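PDB 3LET: protein adenylyltransferase VopS from Vibrio parahaemolyticus, which transfers the AMP moiety of ATP to a specific threonine of host Rho GTPases, blocking their downstream signalling and actin assembly in infected cells. Local coordinates for residues L205-D208 against N209-L213; K195-T199 against N200-L204; E114-I117 against N118-Q121; G104-A107 against A108-N112; S22-E25 against H26-L30. One frame throughout, in Å; residues are numbered along the deposited sequence.

Interaction 1 (L205-D208 against N209-L213)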
loop_
_atom_site.group_PDB
_atom_site.type_symbol
_atom_site.label_atom_id
_atom_site.label_comp_id
_atom_site.label_asym_id
_atom_site.label_seq_id
_atom_site.Cartn_x
_atom_site.Cartn_y
_atom_site.Cartn_z
ATOM N N LEU A 205 3.310 -12.960 7.936
ATOM C CA LEU A 205 3.932 -12.560 6.671
ATOM C C LEU A 205 2.954 -12.844 5.547
ATOM O O LEU A 205 3.224 -13.630 4.622
ATOM C CB LEU A 205 5.228 -13.341 6.450
ATOM C CG LEU A 205 6.203 -13.116 7.611
ATOM C CD1 LEU A 205 7.538 -13.824 7.338
ATOM C CD2 LEU A 205 6.434 -11.656 7.875
ATOM N N ASN A 206 1.782 -12.241 5.675
ATOM C CA ASN A 206 0.665 -12.554 4.805
ATOM C C ASN A 206 -0.242 -11.328 4.872
ATOM O O ASN A 206 -0.824 -11.051 5.918
ATOM C CB ASN A 206 -0.015 -13.834 5.305
ATOM C CG ASN A 206 -1.249 -14.193 4.507
ATOM O OD1 ASN A 206 -2.081 -13.337 4.242
ATOM N ND2 ASN A 206 -1.367 -15.463 4.117
ATOM N N MET A 207 -0.354 -10.564 3.774
ATOM C CA MET A 207 -1.035 -9.271 3.858
ATOM C C MET A 207 -2.527 -9.470 4.129
ATOM O O MET A 207 -3.149 -8.640 4.813
ATOM C CB MET A 207 -0.803 -8.460 2.558
ATOM C CG MET A 207 -1.341 -7.046 2.581
ATOM S SD MET A 207 -0.543 -6.060 3.864
ATOM C CE MET A 207 -1.492 -4.546 3.768
ATOM N N ASP A 208 -3.108 -10.542 3.606
ATOM C CA ASP A 208 -4.527 -10.804 3.875
ATOM C C ASP A 208 -4.733 -10.981 5.385
ATOM O O ASP A 208 -5.683 -10.448 5.967
ATOM C CB ASP A 208 -4.996 -12.069 3.174
ATOM C CG ASP A 208 -5.342 -11.841 1.715
ATOM O OD1 ASP A 208 -5.479 -10.673 1.311
ATOM O OD2 ASP A 208 -5.495 -12.840 0.974
ATOM N N ASN A 209 -3.846 -11.731 6.019
ATOM C CA ASN A 209 -3.958 -11.931 7.467
ATOM C C ASN A 209 -3.814 -10.610 8.209
ATOM O O ASN A 209 -4.486 -10.367 9.209
ATOM C CB ASN A 209 -2.911 -12.918 7.980
ATOM C CG ASN A 209 -3.203 -14.351 7.565
ATOM O OD1 ASN A 209 -4.263 -14.659 7.017
ATOM N ND2 ASN A 209 -2.250 -15.234 7.811
ATOM N N LEU A 210 -2.905 -9.764 7.747
ATOM C CA LEU A 210 -2.718 -8.465 8.403
ATOM C C LEU A 210 -3.943 -7.571 8.207
ATOM O O LEU A 210 -4.308 -6.793 9.087
ATOM C CB LEU A 210 -1.493 -7.729 7.870
ATOM C CG LEU A 210 -0.124 -8.343 8.130
ATOM C CD1 LEU A 210 0.955 -7.265 7.901
ATOM C CD2 LEU A 210 -0.032 -8.878 9.536
ATOM N N LYS A 211 -4.578 -7.646 7.052
ATOM C CA LYS A 211 -5.765 -6.797 6.850
ATOM C C LYS A 211 -6.893 -7.255 7.780
ATOM O O LYS A 211 -7.666 -6.440 8.287
ATOM C CB LYS A 211 -6.214 -6.841 5.389
ATOM C CG LYS A 211 -5.199 -6.102 4.489
ATOM C CD LYS A 211 -5.481 -6.339 3.003
ATOM C CE LYS A 211 -6.717 -5.580 2.564
ATOM N NZ LYS A 211 -6.722 -5.341 1.096
ATOM N N GLU A 212 -6.980 -8.555 8.012
ATOM C CA GLU A 212 -8.002 -9.081 8.927
ATOM C C GLU A 212 -7.744 -8.626 10.360
ATOM O O GLU A 212 -8.651 -8.199 11.057
ATOM C CB GLU A 212 -8.057 -10.595 8.881
ATOM C CG GLU A 212 -8.532 -11.134 7.556
ATOM C CD GLU A 212 -8.659 -12.651 7.570
ATOM O OE1 GLU A 212 -9.203 -13.189 8.569
ATOM O OE2 GLU A 212 -8.207 -13.288 6.584
ATOM N N LEU A 213 -6.496 -8.688 10.790
ATOM C CA LEU A 213 -6.143 -8.194 12.129
ATOM C C LEU A 213 -6.446 -6.705 12.223
ATOM O O LEU A 213 -7.068 -6.247 13.167
ATOM C CB LEU A 213 -4.660 -8.448 12.417
ATOM C CG LEU A 213 -4.115 -7.806 13.700
ATOM C CD1 LEU A 213 -4.934 -8.213 14.952
ATOM C CD2 LEU A 213 -2.627 -8.179 13.861
#
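Asn-206 OD1 accepts from the backbone N of Asn-209 at 3.0 Å, with the donor lying well above the plane of the side-chain carbonyl. Three backbone bonds follow: Leu-210 N to Asn-206 O (3.1 Å), Lys-211 N to Met-207 O (2.8 Å) and Glu-212 N to Asp-208 O (3.1 Å). Asn-206 thus grips the first turn twice, through its side chain and its carbonyl. The amides of Asn-206 and Asn-209 also stack, their planes only 6° apart, with Asn-209 ND2 3.6 Å from Asn-206 CG. Asn-206 holds CG anti to its own N (chi1 176°), which carries OD1 over the helix end. This is the N-cap of helix 207-217, within the Fic/DOC region of the protein. Asn-209 ND2 gives its hydrogen bond to Asp-203 O, so the stacked amide also ties the helix to the preceding loop. Apolar contact is lighter: Met-207 SD lies 4.4 Å from Leu-210 CB, and Met-207 CE 4.1 Å from Lys-211 CG. Leu-210 turns to Ile-249 of helix 238-255 and Leu-288 of helix 281-295, while Met-207 and Leu-210 both touch Phe-277. Lys-211 NZ forms a long, weak ion pair with Glu-242.

Interaction 2 (K195-T199 against N200-L204)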
loop_
_atom_site.group_PDB
_atom_site.type_symbol
_atom_site.label_atom_id
_atom_site.label_comp_id
_atom_site.label_asym_id
_atom_site.label_seq_id
_atom_site.Cartn_x
_atom_site.Cartn_y
_atom_site.Cartn_z
ATOM N N LYS A 195 -3.521 -11.360 22.939
ATOM C CA LYS A 195 -3.515 -12.724 23.471
ATOM C C LYS A 195 -3.890 -13.714 22.392
ATOM O O LYS A 195 -3.309 -14.802 22.274
ATOM C CB LYS A 195 -4.512 -12.853 24.630
ATOM C CG LYS A 195 -4.100 -12.049 25.867
ATOM C CD LYS A 195 -5.064 -12.361 27.018
ATOM C CE LYS A 195 -5.128 -11.250 28.031
ATOM N NZ LYS A 195 -3.890 -11.161 28.832
ATOM N N GLU A 196 -4.908 -13.345 21.630
ATOM C CA GLU A 196 -5.382 -14.196 20.541
ATOM C C GLU A 196 -4.289 -14.490 19.489
ATOM O O GLU A 196 -4.052 -15.645 19.139
ATOM C CB GLU A 196 -6.608 -13.548 19.887
ATOM C CG GLU A 196 -7.224 -14.410 18.786
ATOM C CD GLU A 196 -8.482 -13.789 18.187
ATOM O OE1 GLU A 196 -9.097 -12.910 18.825
ATOM O OE2 GLU A 196 -8.868 -14.191 17.079
ATOM N N TYR A 197 -3.624 -13.455 18.975
ATOM C CA TYR A 197 -2.561 -13.687 17.991
ATOM C C TYR A 197 -1.264 -14.238 18.602
ATOM O O TYR A 197 -0.427 -14.811 17.912
ATOM C CB TYR A 197 -2.280 -12.414 17.178
ATOM C CG TYR A 197 -3.322 -12.257 16.088
ATOM C CD1 TYR A 197 -4.636 -11.922 16.406
ATOM C CD2 TYR A 197 -3.009 -12.503 14.758
ATOM C CE1 TYR A 197 -5.609 -11.808 15.417
ATOM C CE2 TYR A 197 -3.978 -12.381 13.746
ATOM C CZ TYR A 197 -5.273 -12.026 14.088
ATOM O OH TYR A 197 -6.246 -11.904 13.106
ATOM N N ALA A 198 -1.089 -14.089 19.898
ATOM C CA ALA A 198 0.087 -14.690 20.515
ATOM C C ALA A 198 -0.005 -16.219 20.436
ATOM O O ALA A 198 1.015 -16.912 20.381
ATOM C CB ALA A 198 0.207 -14.244 21.960
ATOM N N THR A 199 -1.234 -16.731 20.404
ATOM C CA THR A 199 -1.462 -18.162 20.536
ATOM C C THR A 199 -2.121 -18.813 19.318
ATOM O O THR A 199 -2.273 -20.030 19.292
ATOM C CB THR A 199 -2.353 -18.455 21.781
ATOM O OG1 THR A 199 -3.657 -17.882 21.599
ATOM C CG2 THR A 199 -1.738 -17.845 23.016
ATOM N N ASN A 200 -2.513 -18.043 18.306
ATOM C CA ASN A 200 -3.327 -18.639 17.244
ATOM C C ASN A 200 -2.531 -19.194 16.081
ATOM O O ASN A 200 -3.113 -19.742 15.152
ATOM C CB ASN A 200 -4.417 -17.678 16.743
ATOM C CG ASN A 200 -3.862 -16.497 15.985
ATOM O OD1 ASN A 200 -2.649 -16.361 15.808
ATOM N ND2 ASN A 200 -4.755 -15.617 15.535
ATOM N N GLY A 201 -1.208 -19.089 16.139
ATOM C CA GLY A 201 -0.368 -19.529 15.033
ATOM C C GLY A 201 -0.588 -18.852 13.675
ATOM O O GLY A 201 -0.152 -19.358 12.653
ATOM N N LYS A 202 -1.239 -17.701 13.619
ATOM C CA LYS A 202 -1.496 -17.119 12.303
ATOM C C LYS A 202 -0.233 -16.494 11.710
ATOM O O LYS A 202 0.502 -15.788 12.387
ATOM C CB LYS A 202 -2.655 -16.108 12.334
ATOM C CG LYS A 202 -3.959 -16.771 11.899
ATOM C CD LYS A 202 -5.141 -15.829 11.856
ATOM C CE LYS A 202 -6.416 -16.594 11.517
ATOM N NZ LYS A 202 -7.595 -15.700 11.320
ATOM N N ASP A 203 -0.004 -16.754 10.428
ATOM C CA ASP A 203 1.159 -16.229 9.734
ATOM C C ASP A 203 1.061 -14.715 9.573
ATOM O O ASP A 203 0.112 -14.230 8.974
ATOM C CB ASP A 203 1.256 -16.878 8.355
ATOM C CG ASP A 203 2.572 -16.559 7.643
ATOM O OD1 ASP A 203 3.436 -15.862 8.228
ATOM O OD2 ASP A 203 2.750 -17.020 6.494
ATOM N N LEU A 204 2.038 -13.981 10.107
ATOM C CA LEU A 204 2.071 -12.535 9.996
ATOM C C LEU A 204 2.607 -12.082 8.641
ATOM O O LEU A 204 2.385 -10.937 8.243
ATOM C CB LEU A 204 2.968 -11.947 11.096
ATOM C CG LEU A 204 2.583 -12.377 12.520
ATOM C CD1 LEU A 204 3.489 -11.708 13.523
ATOM C CD2 LEU A 204 1.111 -12.032 12.786
HETATM O O HOH W 1 -7.598 -16.201 15.982
#
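Asn-200 folds its amide back over Tyr-197 at the point where helix 184-199 gives way to the loop leading to helix 207-217. Its CB sits 3.2 Å from Glu-196 O, beside the last turn of the helix. CG stands between the backbone N and the carbonyl carbon (chi1 69°), a setting that turns the amide back toward the helix, and lies 3.7 Å from Tyr-197 CA. From there OD1 reaches forward to accept from Lys-202 N at 2.9 Å, closing an Asx turn; the N-H is directed at the oxygen with an angle of 163° but comes from above the amide plane. ND2 goes the other way, over the centre of the Tyr-197 ring and 3.5 Å above its plane. Amide and ring are steeply inclined, 65° apart, so the group meets the ring with its nitrogen rather than lying flat on it. ND2 also donates to a water at 2.9 Å, and that water donates to Glu-196 OE2, a carboxylate oxygen salt-bridged to Arg-216. Lys-202 CD packs obliquely against Tyr-197 CE2 at 4.1 Å. Gly-201, with positive phi, carries the chain round the bend, and Arg-295 binds the carbonyls of Tyr-197 and Lys-202. Both ends of the amide are therefore used: its oxygen closes the turn, and its nitrogen, lying over the aromatic face, reaches the carboxylate through water.

Interaction 3 (E114-I117 against N118-Q121)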
loop_
_atom_site.group_PDB
_atom_site.type_symbol
_atom_site.label_atom_id
_atom_site.label_comp_id
_atom_site.label_asym_id
_atom_site.label_seq_id
_atom_site.Cartn_x
_atom_site.Cartn_y
_atom_site.Cartn_z
ATOM N N GLU A 114 -1.763 12.144 -25.679
ATOM C CA GLU A 114 -0.322 11.994 -25.409
ATOM C C GLU A 114 0.110 12.910 -24.280
ATOM O O GLU A 114 0.966 12.549 -23.490
ATOM C CB GLU A 114 0.518 12.266 -26.671
ATOM C CG GLU A 114 0.390 11.163 -27.723
ATOM C CD GLU A 114 1.228 11.411 -28.971
ATOM O OE1 GLU A 114 2.204 12.192 -28.898
ATOM O OE2 GLU A 114 0.913 10.815 -30.026
ATOM N N VAL A 115 -0.476 14.100 -24.215
ATOM C CA VAL A 115 -0.206 15.008 -23.105
ATOM C C VAL A 115 -0.595 14.335 -21.786
ATOM O O VAL A 115 0.163 14.352 -20.826
ATOM C CB VAL A 115 -0.984 16.321 -23.262
ATOM C CG1 VAL A 115 -0.909 17.139 -21.994
ATOM C CG2 VAL A 115 -0.434 17.109 -24.444
ATOM N N ARG A 116 -1.769 13.708 -21.760
ATOM C CA ARG A 116 -2.241 13.031 -20.543
ATOM C C ARG A 116 -1.337 11.859 -20.190
ATOM O O ARG A 116 -1.040 11.655 -19.031
ATOM C CB ARG A 116 -3.691 12.542 -20.708
ATOM C CG ARG A 116 -4.730 13.693 -20.880
ATOM C CD ARG A 116 -4.632 14.720 -19.753
ATOM N NE ARG A 116 -5.573 15.825 -19.921
ATOM C CZ ARG A 116 -6.472 16.208 -19.016
ATOM N NH1 ARG A 116 -6.565 15.595 -17.843
ATOM N NH2 ARG A 116 -7.279 17.223 -19.279
ATOM N N ILE A 117 -0.917 11.078 -21.181
ATOM C CA ILE A 117 -0.095 9.907 -20.904
ATOM C C ILE A 117 1.263 10.348 -20.346
ATOM O O ILE A 117 1.809 9.737 -19.398
ATOM C CB ILE A 117 0.058 9.041 -22.155
ATOM C CG1 ILE A 117 -1.267 8.321 -22.451
ATOM C CG2 ILE A 117 1.183 8.019 -21.991
ATOM C CD1 ILE A 117 -1.362 7.815 -23.874
ATOM N N ASN A 118 1.784 11.438 -20.887
ATOM C CA ASN A 118 3.033 11.988 -20.390
ATOM C C ASN A 118 2.907 12.503 -18.979
ATOM O O ASN A 118 3.773 12.250 -18.155
ATOM C CB ASN A 118 3.520 13.112 -21.312
ATOM C CG ASN A 118 4.090 12.584 -22.603
ATOM O OD1 ASN A 118 4.227 11.376 -22.780
ATOM N ND2 ASN A 118 4.441 13.487 -23.510
ATOM N N GLN A 119 1.827 13.218 -18.685
ATOM C CA GLN A 119 1.601 13.722 -17.339
ATOM C C GLN A 119 1.476 12.582 -16.343
ATOM O O GLN A 119 2.000 12.666 -15.240
ATOM C CB GLN A 119 0.355 14.606 -17.282
ATOM C CG GLN A 119 0.537 15.912 -18.057
ATOM C CD GLN A 119 -0.752 16.670 -18.250
ATOM O OE1 GLN A 119 -1.795 16.080 -18.520
ATOM N NE2 GLN A 119 -0.688 17.989 -18.121
ATOM N N MET A 120 0.772 11.525 -16.728
ATOM C CA MET A 120 0.595 10.390 -15.827
ATOM C C MET A 120 1.898 9.607 -15.612
ATOM O O MET A 120 2.108 9.014 -14.554
ATOM C CB MET A 120 -0.537 9.494 -16.308
ATOM C CG MET A 120 -1.887 10.164 -16.094
ATOM S SD MET A 120 -3.275 9.125 -16.509
ATOM C CE MET A 120 -2.950 8.764 -18.224
ATOM N N GLN A 121 2.786 9.593 -16.597
ATOM C CA GLN A 121 4.101 8.988 -16.348
ATOM C C GLN A 121 4.868 9.787 -15.319
ATOM O O GLN A 121 5.624 9.207 -14.528
ATOM C CB GLN A 121 4.921 8.869 -17.636
ATOM C CG GLN A 121 4.387 7.772 -18.546
ATOM C CD GLN A 121 5.137 7.680 -19.856
ATOM O OE1 GLN A 121 6.184 7.024 -19.956
ATOM N NE2 GLN A 121 4.620 8.359 -20.867
#
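Gln-119 sets CG beside its backbone N (chi1 -68°) and runs on extended, so its amide travels back along the helix to Val-115 and Arg-116. The side chains of Val-115 and Gln-119 lie alongside each other pointing the same way, CG1 of Val-115 being 3.7 Å from OE1 of Gln-119. Arg-116 bends at chi2 (-54°), bringing its CD to 3.4 Å from that same Gln-119 OE1. The guanidinium plane is turned steeply from the amide and is approached obliquely. Arg-116 NH1 instead donates to Tyr-102 O, which directs the charged end toward the close of helix 88-102. Two residues further on, Gln-121 NE2 curls back to Ile-117 O at 3.5 Å, a weak bond that adds a second donor to a carbonyl already taken by Gln-121 N at 3.0 Å. The same NE2 lies 3.6 Å from Ile-117 CG2, so the amide also rests against the aliphatic branch. Met-120 CE comes back to 3.6 Å from Arg-116 O. Beneath, the backbone runs in regular steps, with Asn-118 N, Gln-119 N and Met-120 N bonded to the carbonyls of Glu-114, Val-115 and Arg-116. Met-120 is buried against Met-69 and Met-73 of helix 58-75 and Val-98 of helix 88-102, and Ile-117 meets Val-72. The pattern is that of an amphipathic alpha-helix: here the first turns of the long helix 113-139 pack one face on the N-terminal domain's helices and carry a mainly polar set on the other, with Val-115 among it.

Interaction 4 (G104-A107 against A108-N112)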
loop_
_atom_site.group_PDB
_atom_site.type_symbol
_atom_site.label_atom_id
_atom_site.label_comp_id
_atom_site.label_asym_id
_atom_site.label_seq_id
_atom_site.Cartn_x
_atom_site.Cartn_y
_atom_site.Cartn_z
ATOM N N GLY A 104 -8.395 12.659 -17.826
ATOM C CA GLY A 104 -9.200 13.668 -18.516
ATOM C C GLY A 104 -10.380 13.135 -19.319
ATOM O O GLY A 104 -11.000 13.888 -20.092
ATOM N N GLY A 105 -10.711 11.857 -19.150
ATOM C CA GLY A 105 -11.915 11.289 -19.764
ATOM C C GLY A 105 -11.978 11.334 -21.284
ATOM O O GLY A 105 -10.959 11.381 -21.982
ATOM N N VAL A 106 -13.193 11.301 -21.813
ATOM C CA VAL A 106 -13.366 11.208 -23.252
ATOM C C VAL A 106 -12.805 12.458 -23.922
ATOM O O VAL A 106 -12.174 12.366 -24.962
ATOM C CB VAL A 106 -14.843 11.038 -23.599
ATOM C CG1 VAL A 106 -15.077 11.140 -25.130
ATOM C CG2 VAL A 106 -15.324 9.712 -23.068
ATOM N N ALA A 107 -13.043 13.624 -23.329
ATOM C CA ALA A 107 -12.654 14.882 -23.963
ATOM C C ALA A 107 -11.142 14.962 -24.166
ATOM O O ALA A 107 -10.669 15.379 -25.207
ATOM C CB ALA A 107 -13.157 16.063 -23.152
ATOM N N ALA A 108 -10.367 14.569 -23.168
ATOM C CA ALA A 108 -8.921 14.552 -23.328
ATOM C C ALA A 108 -8.475 13.459 -24.288
ATOM O O ALA A 108 -7.510 13.644 -25.000
ATOM C CB ALA A 108 -8.222 14.398 -21.981
ATOM N N ALA A 109 -9.167 12.322 -24.326
ATOM C CA ALA A 109 -8.812 11.281 -25.287
ATOM C C ALA A 109 -8.973 11.795 -26.720
ATOM O O ALA A 109 -8.228 11.412 -27.618
ATOM C CB ALA A 109 -9.666 10.041 -25.082
ATOM N N GLN A 110 -9.965 12.650 -26.934
ATOM C CA GLN A 110 -10.211 13.209 -28.255
ATOM C C GLN A 110 -9.152 14.235 -28.606
ATOM O O GLN A 110 -8.657 14.282 -29.739
ATOM C CB GLN A 110 -11.554 13.932 -28.253
ATOM C CG GLN A 110 -12.783 13.051 -28.242
ATOM C CD GLN A 110 -14.029 13.912 -28.124
ATOM O OE1 GLN A 110 -14.354 14.412 -27.056
ATOM N NE2 GLN A 110 -14.698 14.117 -29.225
ATOM N N LYS A 111 -8.814 15.058 -27.619
ATOM C CA LYS A 111 -8.042 16.286 -27.851
ATOM C C LYS A 111 -6.524 16.149 -27.703
ATOM O O LYS A 111 -5.773 16.706 -28.500
ATOM C CB LYS A 111 -8.539 17.397 -26.919
ATOM C CG LYS A 111 -9.841 18.042 -27.359
ATOM C CD LYS A 111 -10.153 19.259 -26.512
ATOM C CE LYS A 111 -11.069 20.228 -27.237
ATOM N NZ LYS A 111 -11.185 21.521 -26.510
ATOM N N ASN A 112 -6.048 15.461 -26.668
ATOM C CA ASN A 112 -4.610 15.385 -26.469
ATOM C C ASN A 112 -4.192 14.209 -25.601
ATOM O O ASN A 112 -3.656 14.407 -24.500
ATOM C CB ASN A 112 -4.104 16.695 -25.842
ATOM C CG ASN A 112 -4.508 16.851 -24.365
ATOM O OD1 ASN A 112 -5.468 16.236 -23.892
ATOM N ND2 ASN A 112 -3.763 17.679 -23.638
#
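Gln-110 leans back over Val-106 and Ala-107, its CG beside the backbone N (chi1 -74°) and the chain extended beyond it. CG passes 3.4 Å from Val-106 O, and the amide then twists so that OE1 comes to 3.6 Å from Ala-107 CA and 3.9 Å from Val-106 CG1. Val-106 places that methyl anti to its own N; its side chain also meets Val-54 of helix 51-56 and Leu-61 of helix 58-75, and Gln-110 shares the contact with Val-54. The alanines keep close to the backbone: Ala-108 CB rests 3.4 Å from Gly-104 O, and Ala-109 CB sits at the same distance from Val-106 O. Lys-111 follows a path like that of Gln-110, with its CG against Ala-107 O, but the residue is poorly ordered. Gly-104 and Gly-105 both have positive phi and together make the turn from helix 88-102 into helix 105-111. The backbone closes with Ala-108 N on Gly-104 O at 3.2 Å, the donor well above the carbonyl plane, and with Ala-109 N and Gln-110 N on the carbonyls of Gly-105 and Val-106. Ala-107 O takes Lys-111 N at 3.1 Å and a weak second bond from Gln-110 N. Chemically, the hydrogen bonding between 104-107 and 108-112 is done by the backbone, while the side chains, even the amide of Gln-110, meet across it through van der Waals contact.

Interaction 5 (S22-E25 against H26-L30)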
loop_
_atom_site.group_PDB
_atom_site.type_symbol
_atom_site.label_atom_id
_atom_site.label_comp_id
_atom_site.label_asym_id
_atom_site.label_seq_id
_atom_site.Cartn_x
_atom_site.Cartn_y
_atom_site.Cartn_z
ATOM N N SER A 22 -9.427 -6.971 -23.738
ATOM C CA SER A 22 -8.706 -5.704 -23.589
ATOM C C SER A 22 -9.367 -4.587 -24.380
ATOM O O SER A 22 -10.328 -4.818 -25.134
ATOM C CB SER A 22 -7.266 -5.856 -24.068
ATOM O OG SER A 22 -7.192 -5.805 -25.479
ATOM N N SER A 23 -8.819 -3.382 -24.250
ATOM C CA SER A 23 -9.379 -2.226 -24.935
ATOM C C SER A 23 -9.244 -2.357 -26.446
ATOM O O SER A 23 -10.002 -1.746 -27.190
ATOM C CB SER A 23 -8.672 -0.948 -24.473
ATOM O OG SER A 23 -7.324 -0.901 -24.947
ATOM N N VAL A 24 -8.273 -3.140 -26.903
ATOM C CA VAL A 24 -8.048 -3.266 -28.337
ATOM C C VAL A 24 -9.249 -3.942 -29.006
ATOM O O VAL A 24 -9.813 -3.411 -29.962
ATOM C CB VAL A 24 -6.754 -4.051 -28.617
ATOM C CG1 VAL A 24 -6.643 -4.401 -30.102
ATOM C CG2 VAL A 24 -5.520 -3.247 -28.110
ATOM N N GLU A 25 -9.663 -5.097 -28.495
ATOM C CA GLU A 25 -10.825 -5.779 -29.071
ATOM C C GLU A 25 -12.095 -4.960 -28.876
ATOM O O GLU A 25 -12.939 -4.900 -29.768
ATOM C CB GLU A 25 -11.020 -7.167 -28.447
ATOM C CG GLU A 25 -9.927 -8.168 -28.785
ATOM C CD GLU A 25 -8.684 -8.015 -27.916
ATOM O OE1 GLU A 25 -8.801 -7.500 -26.783
ATOM O OE2 GLU A 25 -7.590 -8.428 -28.363
ATOM N N HIS A 26 -12.243 -4.348 -27.703
ATOM C CA HIS A 26 -13.383 -3.456 -27.433
ATOM C C HIS A 26 -13.476 -2.311 -28.456
ATOM O O HIS A 26 -14.535 -2.056 -29.030
ATOM C CB HIS A 26 -13.265 -2.880 -26.014
ATOM C CG HIS A 26 -14.452 -2.084 -25.574
ATOM N ND1 HIS A 26 -14.770 -1.903 -24.244
ATOM C CD2 HIS A 26 -15.398 -1.418 -26.278
ATOM C CE1 HIS A 26 -15.858 -1.159 -24.146
ATOM N NE2 HIS A 26 -16.263 -0.855 -25.367
ATOM N N GLY A 27 -12.370 -1.607 -28.668
ATOM C CA GLY A 27 -12.311 -0.549 -29.657
ATOM C C GLY A 27 -12.580 -1.093 -31.052
ATOM O O GLY A 27 -13.354 -0.507 -31.808
ATOM N N GLN A 28 -11.944 -2.208 -31.401
ATOM C CA GLN A 28 -12.158 -2.818 -32.712
ATOM C C GLN A 28 -13.642 -3.006 -32.952
ATOM O O GLN A 28 -14.138 -2.754 -34.055
ATOM C CB GLN A 28 -11.474 -4.185 -32.799
ATOM C CG GLN A 28 -9.963 -4.151 -33.003
ATOM C CD GLN A 28 -9.392 -5.551 -32.981
ATOM O OE1 GLN A 28 -10.072 -6.493 -32.583
ATOM N NE2 GLN A 28 -8.158 -5.699 -33.408
ATOM N N MET A 29 -14.351 -3.456 -31.921
ATOM C CA MET A 29 -15.777 -3.730 -32.045
ATOM C C MET A 29 -16.601 -2.442 -32.111
ATOM O O MET A 29 -17.487 -2.316 -32.950
ATOM C CB MET A 29 -16.257 -4.598 -30.877
ATOM C CG MET A 29 -15.692 -6.012 -30.894
ATOM S SD MET A 29 -16.276 -7.052 -29.541
ATOM C CE MET A 29 -18.019 -7.195 -29.930
ATOM N N LEU A 30 -16.303 -1.483 -31.241
ATOM C CA LEU A 30 -17.101 -0.254 -31.149
ATOM C C LEU A 30 -16.852 0.652 -32.342
ATOM O O LEU A 30 -17.771 1.291 -32.849
ATOM C CB LEU A 30 -16.784 0.509 -29.857
ATOM C CG LEU A 30 -17.588 1.800 -29.615
ATOM C CD1 LEU A 30 -19.114 1.543 -29.627
ATOM C CD2 LEU A 30 -17.167 2.451 -28.311
#
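An N-terminal cap opens helix 23-30, where Ser-22 O receives His-26 N at 3.2 Å and Ser-22 is the N-cap residue. Its OG caps Val-24 N at 3.2 Å and donates to Glu-25 OE1 at 2.7 Å, meeting the carboxylate on its syn side, 29° out of plane; the same OE1 has a weak hydrogen bond with Ser-21 OG. Glu-25 makes this reach by bending at chi2 (81°), which turns its carboxylate back toward the cap. Its CG lies 4.2 Å from Gln-28 OE1; the two chains run alongside and point the same way, with carboxylate and amide planes 80° apart. Gln-28 extends back across Val-24, its CG at 3.1 Å from Val-24 O and its NE2 at 3.9 Å from Val-24 CG1. NE2 finds its hydrogen bond at Leu-36 O. Gly-27 N bonds to Ser-23 O at 2.8 Å, and Gln-28 N and Met-29 N continue the ladder to the carbonyls of Val-24 and Glu-25. A carboxylate beside these first N-H groups would probably be favoured by the helix dipole. Helix 58-75 runs along one face: Glu-71 binds Ser-23 OG, Glu-60 binds His-26 NE2, and Leu-64 touches the histidine. Helix 14-18 also meets His-26, through Arg-17 and Leu-18, while Pro-39 of helix 39-45 packs on Ser-23 and Val-24.

The five contacts form two groups in this mainly helical, strand-free chain. Interactions 1 and 2 touch, with centres 11 Å apart: Leu-210 CD2 packs on Leu-204 O at 3.4 Å, and Leu-213 CD1 on Tyr-197 CE1 at 3.7 Å. Interactions 3 and 4, also 11 Å between centres, meet where Arg-116 NE lies 3.6 Å from Ala-108 CB. Interaction 5 stands apart from 4, its nearest atoms about 9 Å away. Centres of 1 and 4 are 40 Å apart. Asn-281 and Leu-49 probably belong to ATP-binding positions, as in related proteins; the Met-207 side chain is about 8 Å from that of Asn-281, and that of Gln-110 about 5 Å from that of Leu-49.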